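Long-range contacts in dihydropyrimidinase (Brevibacillus agri, PDB 3SFW), which catalyses, as a zinc-dependent amidohydrolase, the ring-opening hydrolysis of dihydropyrimidines, probably including 5,6-dihydrouracil: residues A116-Y120 and S432-V437; A80-T86 and I342-M346. All blocks are in the same frame, centred on the assembly; numbering follows the deposited sequence.

Both contacts gather round the C-terminal end of helix 74-83 and the turn into strand 86-93 of the TIM-type barrel. Interaction 2 wedges the end of that helix against residues 342-346; interaction 1 brings the hairpin segment 432-437 against the entry to strand 119-124, the two centres about 13 Å apart. They touch directly: Val-437 CG1 lies 3.6 Å from Ala-82 CB, Ile-118 CG2 4.2 Å from Ala-82 CB, and Ile-118 CD1 4.1 Å from Thr-86 O. Interaction 2 is the deeper, its centre about 11 Å from that of the chain, against about 17 Å. The Ile-342 side chain is about 12 Å from a zinc ion, and none of the four segments supplies a metal ligand.

Interaction 1: A116-Y120 and S432-V437; sequences AVIDY and SRGAFV
A polar and apolar contact between a hairpin turn and a strand entry: residues 432-435 form a type I' beta turn between strands 422-432 and 435-439, set against the loop leading into strand 119-124. Arg-433 (phi/psi 49/44) and Gly-434 (80/-4) occupy the turn corners, closed by Ser-432 N to Ala-435 O (2.9 Å) and Ala-435 N to Ser-432 O (3.1 Å). CA atoms approach most closely at Ile-118 and Ser-432 (6.4 Å) and at Val-117 and Val-437 (7.3 Å). Asp-119 (chi1 m) takes the Arg-433 guanidinium edge-on in a bidentate salt bridge, NH2 to OD1 and NE to OD2, both 2.9 Å. Beside it, a water donates to Val-117 O and Ser-432 OG, 2.8 Å from each. Val-437 (chi1 t) presents CG1 to Val-117 CG2 at 4.0 Å and CG2 to Ile-118 CG2 at 3.9 Å, next to helix 74-83 and Phe-443. Lys-382 forms a second salt bridge with Asp-119 OD2, and Arg-433 also reaches Glu-26 and the carbonyl of Ala-449. Asp-119 is thus met by Arg-433 and Lys-382, and Arg-433 in turn by Glu-26, so the charges are largely compensated within a network linking barrel strand, hairpin and C-terminal tail.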
ATOM      1  N   ALA A 116     -16.209  38.728 -21.332  1.00 14.38           N
ATOM      2  CA  ALA A 116     -15.756  37.381 -21.793  1.00 11.98           C
ATOM      3  C   ALA A 116     -16.042  37.118 -23.282  1.00 15.05           C
ATOM      4  O   ALA A 116     -17.110  37.561 -23.797  1.00 12.91           O
ATOM      5  CB  ALA A 116     -16.471  36.271 -20.913  1.00 13.70           C
ATOM      6  N   VAL A 117     -15.069  36.533 -23.993  1.00 10.20           N
ATOM      7  CA  VAL A 117     -15.209  36.283 -25.432  1.00 11.63           C
ATOM      8  C   VAL A 117     -15.570  34.831 -25.680  1.00 11.72           C
ATOM      9  O   VAL A 117     -15.971  34.481 -26.785  1.00 12.72           O
ATOM     10  CB  VAL A 117     -13.946  36.653 -26.224  1.00 11.38           C
ATOM     11  CG1 VAL A 117     -13.517  38.112 -25.876  1.00 11.81           C
ATOM     12  CG2 VAL A 117     -12.783  35.688 -25.932  1.00 12.76           C
ATOM     13  N   ILE A 118     -15.484  34.019 -24.624  1.00 12.51           N
ATOM     14  CA  ILE A 118     -15.970  32.637 -24.687  1.00  9.25           C
ATOM     15  C   ILE A 118     -16.692  32.320 -23.396  1.00  9.83           C
ATOM     16  O   ILE A 118     -16.812  33.167 -22.492  1.00 13.37           O
ATOM     17  CB  ILE A 118     -14.820  31.612 -24.912  1.00 11.93           C
ATOM     18  CG1 ILE A 118     -13.618  31.960 -24.061  1.00 16.64           C
ATOM     19  CG2 ILE A 118     -14.324  31.652 -26.350  1.00 14.28           C
ATOM     20  CD1 ILE A 118     -13.364  31.141 -22.947  1.00 16.39           C
ATOM     21  N   ASP A 119     -17.288  31.120 -23.321  1.00 11.98           N
ATOM     22  CA  ASP A 119     -18.244  30.837 -22.274  1.00  8.39           C
ATOM     23  C   ASP A 119     -17.566  30.547 -20.935  1.00 10.81           C
ATOM     24  O   ASP A 119     -16.395  30.148 -20.904  1.00 11.70           O
ATOM     25  CB  ASP A 119     -19.135  29.667 -22.663  1.00 10.05           C
ATOM     26  CG  ASP A 119     -20.119  30.048 -23.751  1.00 13.54           C
ATOM     27  OD1 ASP A 119     -20.045  31.226 -24.207  1.00 13.36           O
ATOM     28  OD2 ASP A 119     -20.952  29.213 -24.160  1.00 12.62           O
ATOM     29  N   TYR A 120     -18.297  30.755 -19.836  1.00 11.36           N
ATOM     30  CA  TYR A 120     -17.676  30.668 -18.499  1.00 10.13           C
ATOM     31  C   TYR A 120     -18.681  30.164 -17.487  1.00 10.40           C
ATOM     32  O   TYR A 120     -19.867  30.572 -17.502  1.00 11.40           O
ATOM     33  CB  TYR A 120     -17.107  32.032 -18.040  1.00 12.24           C
ATOM     34  CG  TYR A 120     -18.128  33.167 -18.077  1.00 10.29           C
ATOM     35  CD1 TYR A 120     -18.409  33.850 -19.282  1.00  9.90           C
ATOM     36  CD2 TYR A 120     -18.801  33.566 -16.891  1.00 11.11           C
ATOM     37  CE1 TYR A 120     -19.439  34.834 -19.342  1.00 10.29           C
ATOM     38  CE2 TYR A 120     -19.797  34.544 -16.937  1.00 13.85           C
ATOM     39  CZ  TYR A 120     -20.079  35.203 -18.144  1.00 13.01           C
ATOM     40  OH  TYR A 120     -21.078  36.170 -18.157  1.00 14.40           O
ATOM     41  N   SER A 432     -16.843  29.195 -31.028  1.00 12.54           N
ATOM     42  CA  SER A 432     -17.604  29.145 -29.758  1.00 10.26           C
ATOM     43  C   SER A 432     -19.098  29.302 -30.095  1.00 15.57           C
ATOM     44  O   SER A 432     -19.484  30.314 -30.676  1.00 11.38           O
ATOM     45  CB  SER A 432     -17.127  30.246 -28.808  1.00 14.41           C
ATOM     46  OG  SER A 432     -18.025  30.390 -27.705  1.00 12.93           O
ATOM     47  N   ARG A 433     -19.915  28.286 -29.814  1.00 12.91           N
ATOM     48  CA  ARG A 433     -21.335  28.317 -30.216  1.00 12.45           C
ATOM     49  C   ARG A 433     -21.510  28.707 -31.697  1.00 13.46           C
ATOM     50  O   ARG A 433     -22.358  29.515 -32.050  1.00 13.76           O
ATOM     51  CB  ARG A 433     -22.158  29.195 -29.249  1.00 12.56           C
ATOM     52  CG  ARG A 433     -22.515  28.450 -27.925  1.00 13.74           C
ATOM     53  CD  ARG A 433     -23.289  29.284 -26.854  1.00 13.74           C
ATOM     54  NE  ARG A 433     -22.487  30.383 -26.323  1.00 13.45           N
ATOM     55  CZ  ARG A 433     -22.389  31.606 -26.858  1.00 15.02           C
ATOM     56  NH1 ARG A 433     -23.272  32.056 -27.740  1.00 13.53           N
ATOM     57  NH2 ARG A 433     -21.482  32.456 -26.359  1.00 13.83           N
ATOM     58  N   GLY A 434     -20.671  28.122 -32.543  1.00 12.90           N
ATOM     59  CA  GLY A 434     -20.804  28.223 -33.998  1.00 13.27           C
ATOM     60  C   GLY A 434     -20.267  29.535 -34.586  1.00 14.28           C
ATOM     61  O   GLY A 434     -20.291  29.717 -35.798  1.00 16.07           O
ATOM     62  N   ALA A 435     -19.817  30.457 -33.736  1.00 12.85           N
ATOM     63  CA  ALA A 435     -19.190  31.687 -34.241  1.00 14.65           C
ATOM     64  C   ALA A 435     -17.693  31.630 -34.046  1.00 13.32           C
ATOM     65  O   ALA A 435     -17.210  31.261 -32.974  1.00 13.57           O
ATOM     66  CB  ALA A 435     -19.790  32.961 -33.535  1.00 14.82           C
ATOM     67  N   PHE A 436     -16.944  32.117 -35.032  1.00 13.14           N
ATOM     68  CA  PHE A 436     -15.486  32.151 -34.886  1.00 12.21           C
ATOM     69  C   PHE A 436     -15.089  33.136 -33.805  1.00 13.24           C
ATOM     70  O   PHE A 436     -15.653  34.258 -33.746  1.00 12.75           O
ATOM     71  CB  PHE A 436     -14.826  32.570 -36.185  1.00 13.77           C
ATOM     72  CG  PHE A 436     -14.740  31.468 -37.201  1.00 14.64           C
ATOM     73  CD1 PHE A 436     -15.613  31.453 -38.282  1.00 14.37           C
ATOM     74  CD2 PHE A 436     -13.762  30.477 -37.082  1.00 15.38           C
ATOM     75  CE1 PHE A 436     -15.549  30.409 -39.211  1.00 17.18           C
ATOM     76  CE2 PHE A 436     -13.668  29.464 -37.993  1.00 17.55           C
ATOM     77  CZ  PHE A 436     -14.535  29.435 -39.079  1.00 15.68           C
ATOM     78  N   VAL A 437     -14.127  32.725 -32.972  1.00 13.21           N
ATOM     79  CA  VAL A 437     -13.483  33.616 -31.967  1.00 11.17           C
ATOM     80  C   VAL A 437     -12.069  33.924 -32.471  1.00 12.73           C
ATOM     81  O   VAL A 437     -11.582  35.079 -32.428  1.00 12.97           O
ATOM     82  CB  VAL A 437     -13.385  32.904 -30.563  1.00 13.42           C
ATOM     83  CG1 VAL A 437     -12.710  33.864 -29.493  1.00 13.59           C
ATOM     84  CG2 VAL A 437     -14.838  32.505 -30.102  1.00 13.53           C
TER
HETATM   85  O   HOH W   1     -18.382  33.136 -27.395  1.00 13.28           O

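Interaction 2: A80-T86 and I342-M346; sequences AAAFGGT and IEDRM
CA atoms are nearest at Gly-84 and Glu-343 (4.3 Å) and at Gly-85 and Met-346 (6.3 Å). Ile-342, extended (tt), sets CG2 4.0 Å from Ala-80 CB and CD1 3.7 Å from Ala-81 CB; a water 2.9 Å from both Ile-342 O and Gly-84 O and 3.0 Å from Thr-86 OG1 bridges them. Glu-343, also extended, places CG 3.5 Å from Ala-80 O, and its OE1 accepts a hydrogen bond from His-410 N. Glu-343 O makes a CA-H...O contact with Gly-84 CA (3.0 Å), where a CB would clash, and another water links it to Gly-84 O, 2.8 Å from each. Here a Schellman motif closes the helix, Gly-85 at phi 86 and Thr-86 N 2.9 Å from Ala-81 O. Arg-345 NH2 donates to Thr-86 OG1 (2.8 Å), while Met-346 (mmm) sets CB 3.3 Å from Gly-84 O. Helix 345-354 packs its N-terminal part beside the turn from helix 74-83 into strand 86-93, with strand 49-59 against Ile-342 and Arg-345 and helix 361-376 against Met-346.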
ATOM      1  N   ALA A  80      -7.064  35.006 -24.447  1.00 11.10           N
ATOM      2  CA  ALA A  80      -5.846  34.211 -24.428  1.00 14.53           C
ATOM      3  C   ALA A  80      -6.204  32.701 -24.389  1.00 11.58           C
ATOM      4  O   ALA A  80      -5.615  31.894 -25.080  1.00 11.93           O
ATOM      5  CB  ALA A  80      -5.012  34.595 -23.197  1.00 12.63           C
ATOM      6  N   ALA A  81      -7.219  32.352 -23.615  1.00 11.82           N
ATOM      7  CA  ALA A  81      -7.693  30.955 -23.578  1.00 12.16           C
ATOM      8  C   ALA A  81      -8.085  30.526 -24.987  1.00 12.58           C
ATOM      9  O   ALA A  81      -7.694  29.439 -25.444  1.00 11.93           O
ATOM     10  CB  ALA A  81      -8.916  30.827 -22.636  1.00 11.22           C
ATOM     11  N   ALA A  82      -8.848  31.369 -25.677  1.00 10.21           N
ATOM     12  CA  ALA A  82      -9.324  31.004 -27.027  1.00 10.20           C
ATOM     13  C   ALA A  82      -8.136  30.844 -27.993  1.00 12.59           C
ATOM     14  O   ALA A  82      -8.072  29.887 -28.766  1.00 11.25           O
ATOM     15  CB  ALA A  82     -10.315  32.073 -27.572  1.00 10.92           C
ATOM     16  N   PHE A  83      -7.162  31.758 -27.940  1.00 12.14           N
ATOM     17  CA  PHE A  83      -6.004  31.572 -28.817  1.00 12.25           C
ATOM     18  C   PHE A  83      -5.319  30.231 -28.517  1.00 11.88           C
ATOM     19  O   PHE A  83      -4.550  29.755 -29.350  1.00 13.27           O
ATOM     20  CB  PHE A  83      -5.016  32.719 -28.676  1.00  9.78           C
ATOM     21  CG  PHE A  83      -5.327  33.887 -29.588  1.00 11.74           C
ATOM     22  CD1 PHE A  83      -5.897  35.056 -29.060  1.00 14.23           C
ATOM     23  CD2 PHE A  83      -5.029  33.826 -30.958  1.00 13.72           C
ATOM     24  CE1 PHE A  83      -6.127  36.167 -29.883  1.00 18.12           C
ATOM     25  CE2 PHE A  83      -5.322  34.910 -31.819  1.00 14.68           C
ATOM     26  CZ  PHE A  83      -5.832  36.094 -31.273  1.00 15.99           C
ATOM     27  N   GLY A  84      -5.424  29.786 -27.251  1.00 10.86           N
ATOM     28  CA  GLY A  84      -4.793  28.561 -26.760  1.00 10.90           C
ATOM     29  C   GLY A  84      -5.641  27.301 -26.942  1.00 10.79           C
ATOM     30  O   GLY A  84      -5.229  26.221 -26.525  1.00 10.82           O
ATOM     31  N   GLY A  85      -6.776  27.456 -27.614  1.00  9.75           N
ATOM     32  CA  GLY A  85      -7.659  26.291 -27.954  1.00  9.43           C
ATOM     33  C   GLY A  85      -8.637  25.922 -26.863  1.00 12.29           C
ATOM     34  O   GLY A  85      -9.207  24.821 -26.878  1.00 11.72           O
ATOM     35  N   THR A  86      -8.911  26.873 -25.957  1.00  9.38           N
ATOM     36  CA  THR A  86      -9.853  26.634 -24.846  1.00 11.13           C
ATOM     37  C   THR A  86     -11.092  27.505 -25.090  1.00 11.22           C
ATOM     38  O   THR A  86     -10.983  28.717 -25.287  1.00 12.89           O
ATOM     39  CB  THR A  86      -9.174  26.947 -23.484  1.00 12.97           C
ATOM     40  OG1 THR A  86      -8.217  25.919 -23.203  1.00 12.20           O
ATOM     41  CG2 THR A  86     -10.199  27.012 -22.332  1.00 13.91           C
ATOM     42  N   ILE A 342      -2.883  29.832 -18.890  1.00 11.37           N
ATOM     43  CA  ILE A 342      -4.135  29.517 -19.620  1.00 11.31           C
ATOM     44  C   ILE A 342      -3.909  29.219 -21.111  1.00 11.94           C
ATOM     45  O   ILE A 342      -4.577  28.358 -21.694  1.00 11.49           O
ATOM     46  CB  ILE A 342      -5.203  30.590 -19.398  1.00  9.54           C
ATOM     47  CG1 ILE A 342      -6.609  30.017 -19.647  1.00 11.43           C
ATOM     48  CG2 ILE A 342      -4.948  31.858 -20.307  1.00 10.25           C
ATOM     49  CD1 ILE A 342      -7.726  31.030 -19.154  1.00 11.14           C
ATOM     50  N   GLU A 343      -2.965  29.929 -21.735  1.00  8.70           N
ATOM     51  CA  GLU A 343      -2.887  29.892 -23.164  1.00 10.21           C
ATOM     52  C   GLU A 343      -2.188  28.633 -23.697  1.00 13.88           C
ATOM     53  O   GLU A 343      -2.541  28.115 -24.762  1.00 15.53           O
ATOM     54  CB  GLU A 343      -2.145  31.129 -23.666  1.00  8.98           C
ATOM     55  CG  GLU A 343      -2.153  31.228 -25.194  1.00 11.13           C
ATOM     56  CD  GLU A 343      -1.784  32.623 -25.697  1.00 13.88           C
ATOM     57  OE1 GLU A 343      -1.739  33.578 -24.885  1.00 15.48           O
ATOM     58  OE2 GLU A 343      -1.562  32.754 -26.923  1.00 14.93           O
ATOM     59  N   ASP A 344      -1.277  28.086 -22.910  1.00 13.12           N
ATOM     60  CA  ASP A 344      -0.428  26.988 -23.420  1.00 10.00           C
ATOM     61  C   ASP A 344      -0.862  25.602 -22.980  1.00 12.58           C
ATOM     62  O   ASP A 344      -0.247  24.570 -23.399  1.00 12.63           O
ATOM     63  CB  ASP A 344       1.026  27.268 -23.117  1.00 10.02           C
ATOM     64  CG  ASP A 344       1.485  28.544 -23.777  1.00 14.97           C
ATOM     65  OD1 ASP A 344       1.243  28.693 -25.012  1.00 13.92           O
ATOM     66  OD2 ASP A 344       1.950  29.433 -23.042  1.00 13.37           O
ATOM     67  N   ARG A 345      -1.949  25.555 -22.206  1.00 10.72           N
ATOM     68  CA  ARG A 345      -2.399  24.261 -21.615  1.00  9.11           C
ATOM     69  C   ARG A 345      -2.610  23.191 -22.711  1.00 12.66           C
ATOM     70  O   ARG A 345      -2.084  22.050 -22.586  1.00 11.94           O
ATOM     71  CB  ARG A 345      -3.716  24.435 -20.814  1.00 10.08           C
ATOM     72  CG  ARG A 345      -4.263  23.087 -20.262  1.00 11.11           C
ATOM     73  CD  ARG A 345      -5.596  23.308 -19.483  1.00 12.04           C
ATOM     74  NE  ARG A 345      -6.629  23.815 -20.370  1.00 11.73           N
ATOM     75  CZ  ARG A 345      -7.781  23.198 -20.633  1.00 10.70           C
ATOM     76  NH1 ARG A 345      -8.069  22.028 -20.042  1.00 10.75           N
ATOM     77  NH2 ARG A 345      -8.636  23.752 -21.509  1.00  9.05           N
ATOM     78  N   MET A 346      -3.421  23.497 -23.729  1.00 10.27           N
ATOM     79  CA  MET A 346      -3.776  22.476 -24.742  1.00  9.93           C
ATOM     80  C   MET A 346      -2.516  22.025 -25.507  1.00 11.64           C
ATOM     81  O   MET A 346      -2.300  20.802 -25.721  1.00 12.75           O
ATOM     82  CB  MET A 346      -4.799  23.024 -25.733  1.00 11.43           C
ATOM     83  CG  MET A 346      -6.172  23.327 -25.123  1.00 14.44           C
ATOM     84  SD  MET A 346      -7.064  21.834 -24.684  1.00 17.91           S
ATOM     85  CE  MET A 346      -7.634  21.295 -26.264  1.00 16.78           C
TER
HETATM   86  O   HOH W   2      -5.288  26.283 -23.637  1.00 15.10           O
HETATM   87  O   HOH W   3      -2.506  25.805 -26.362  1.00 15.78           O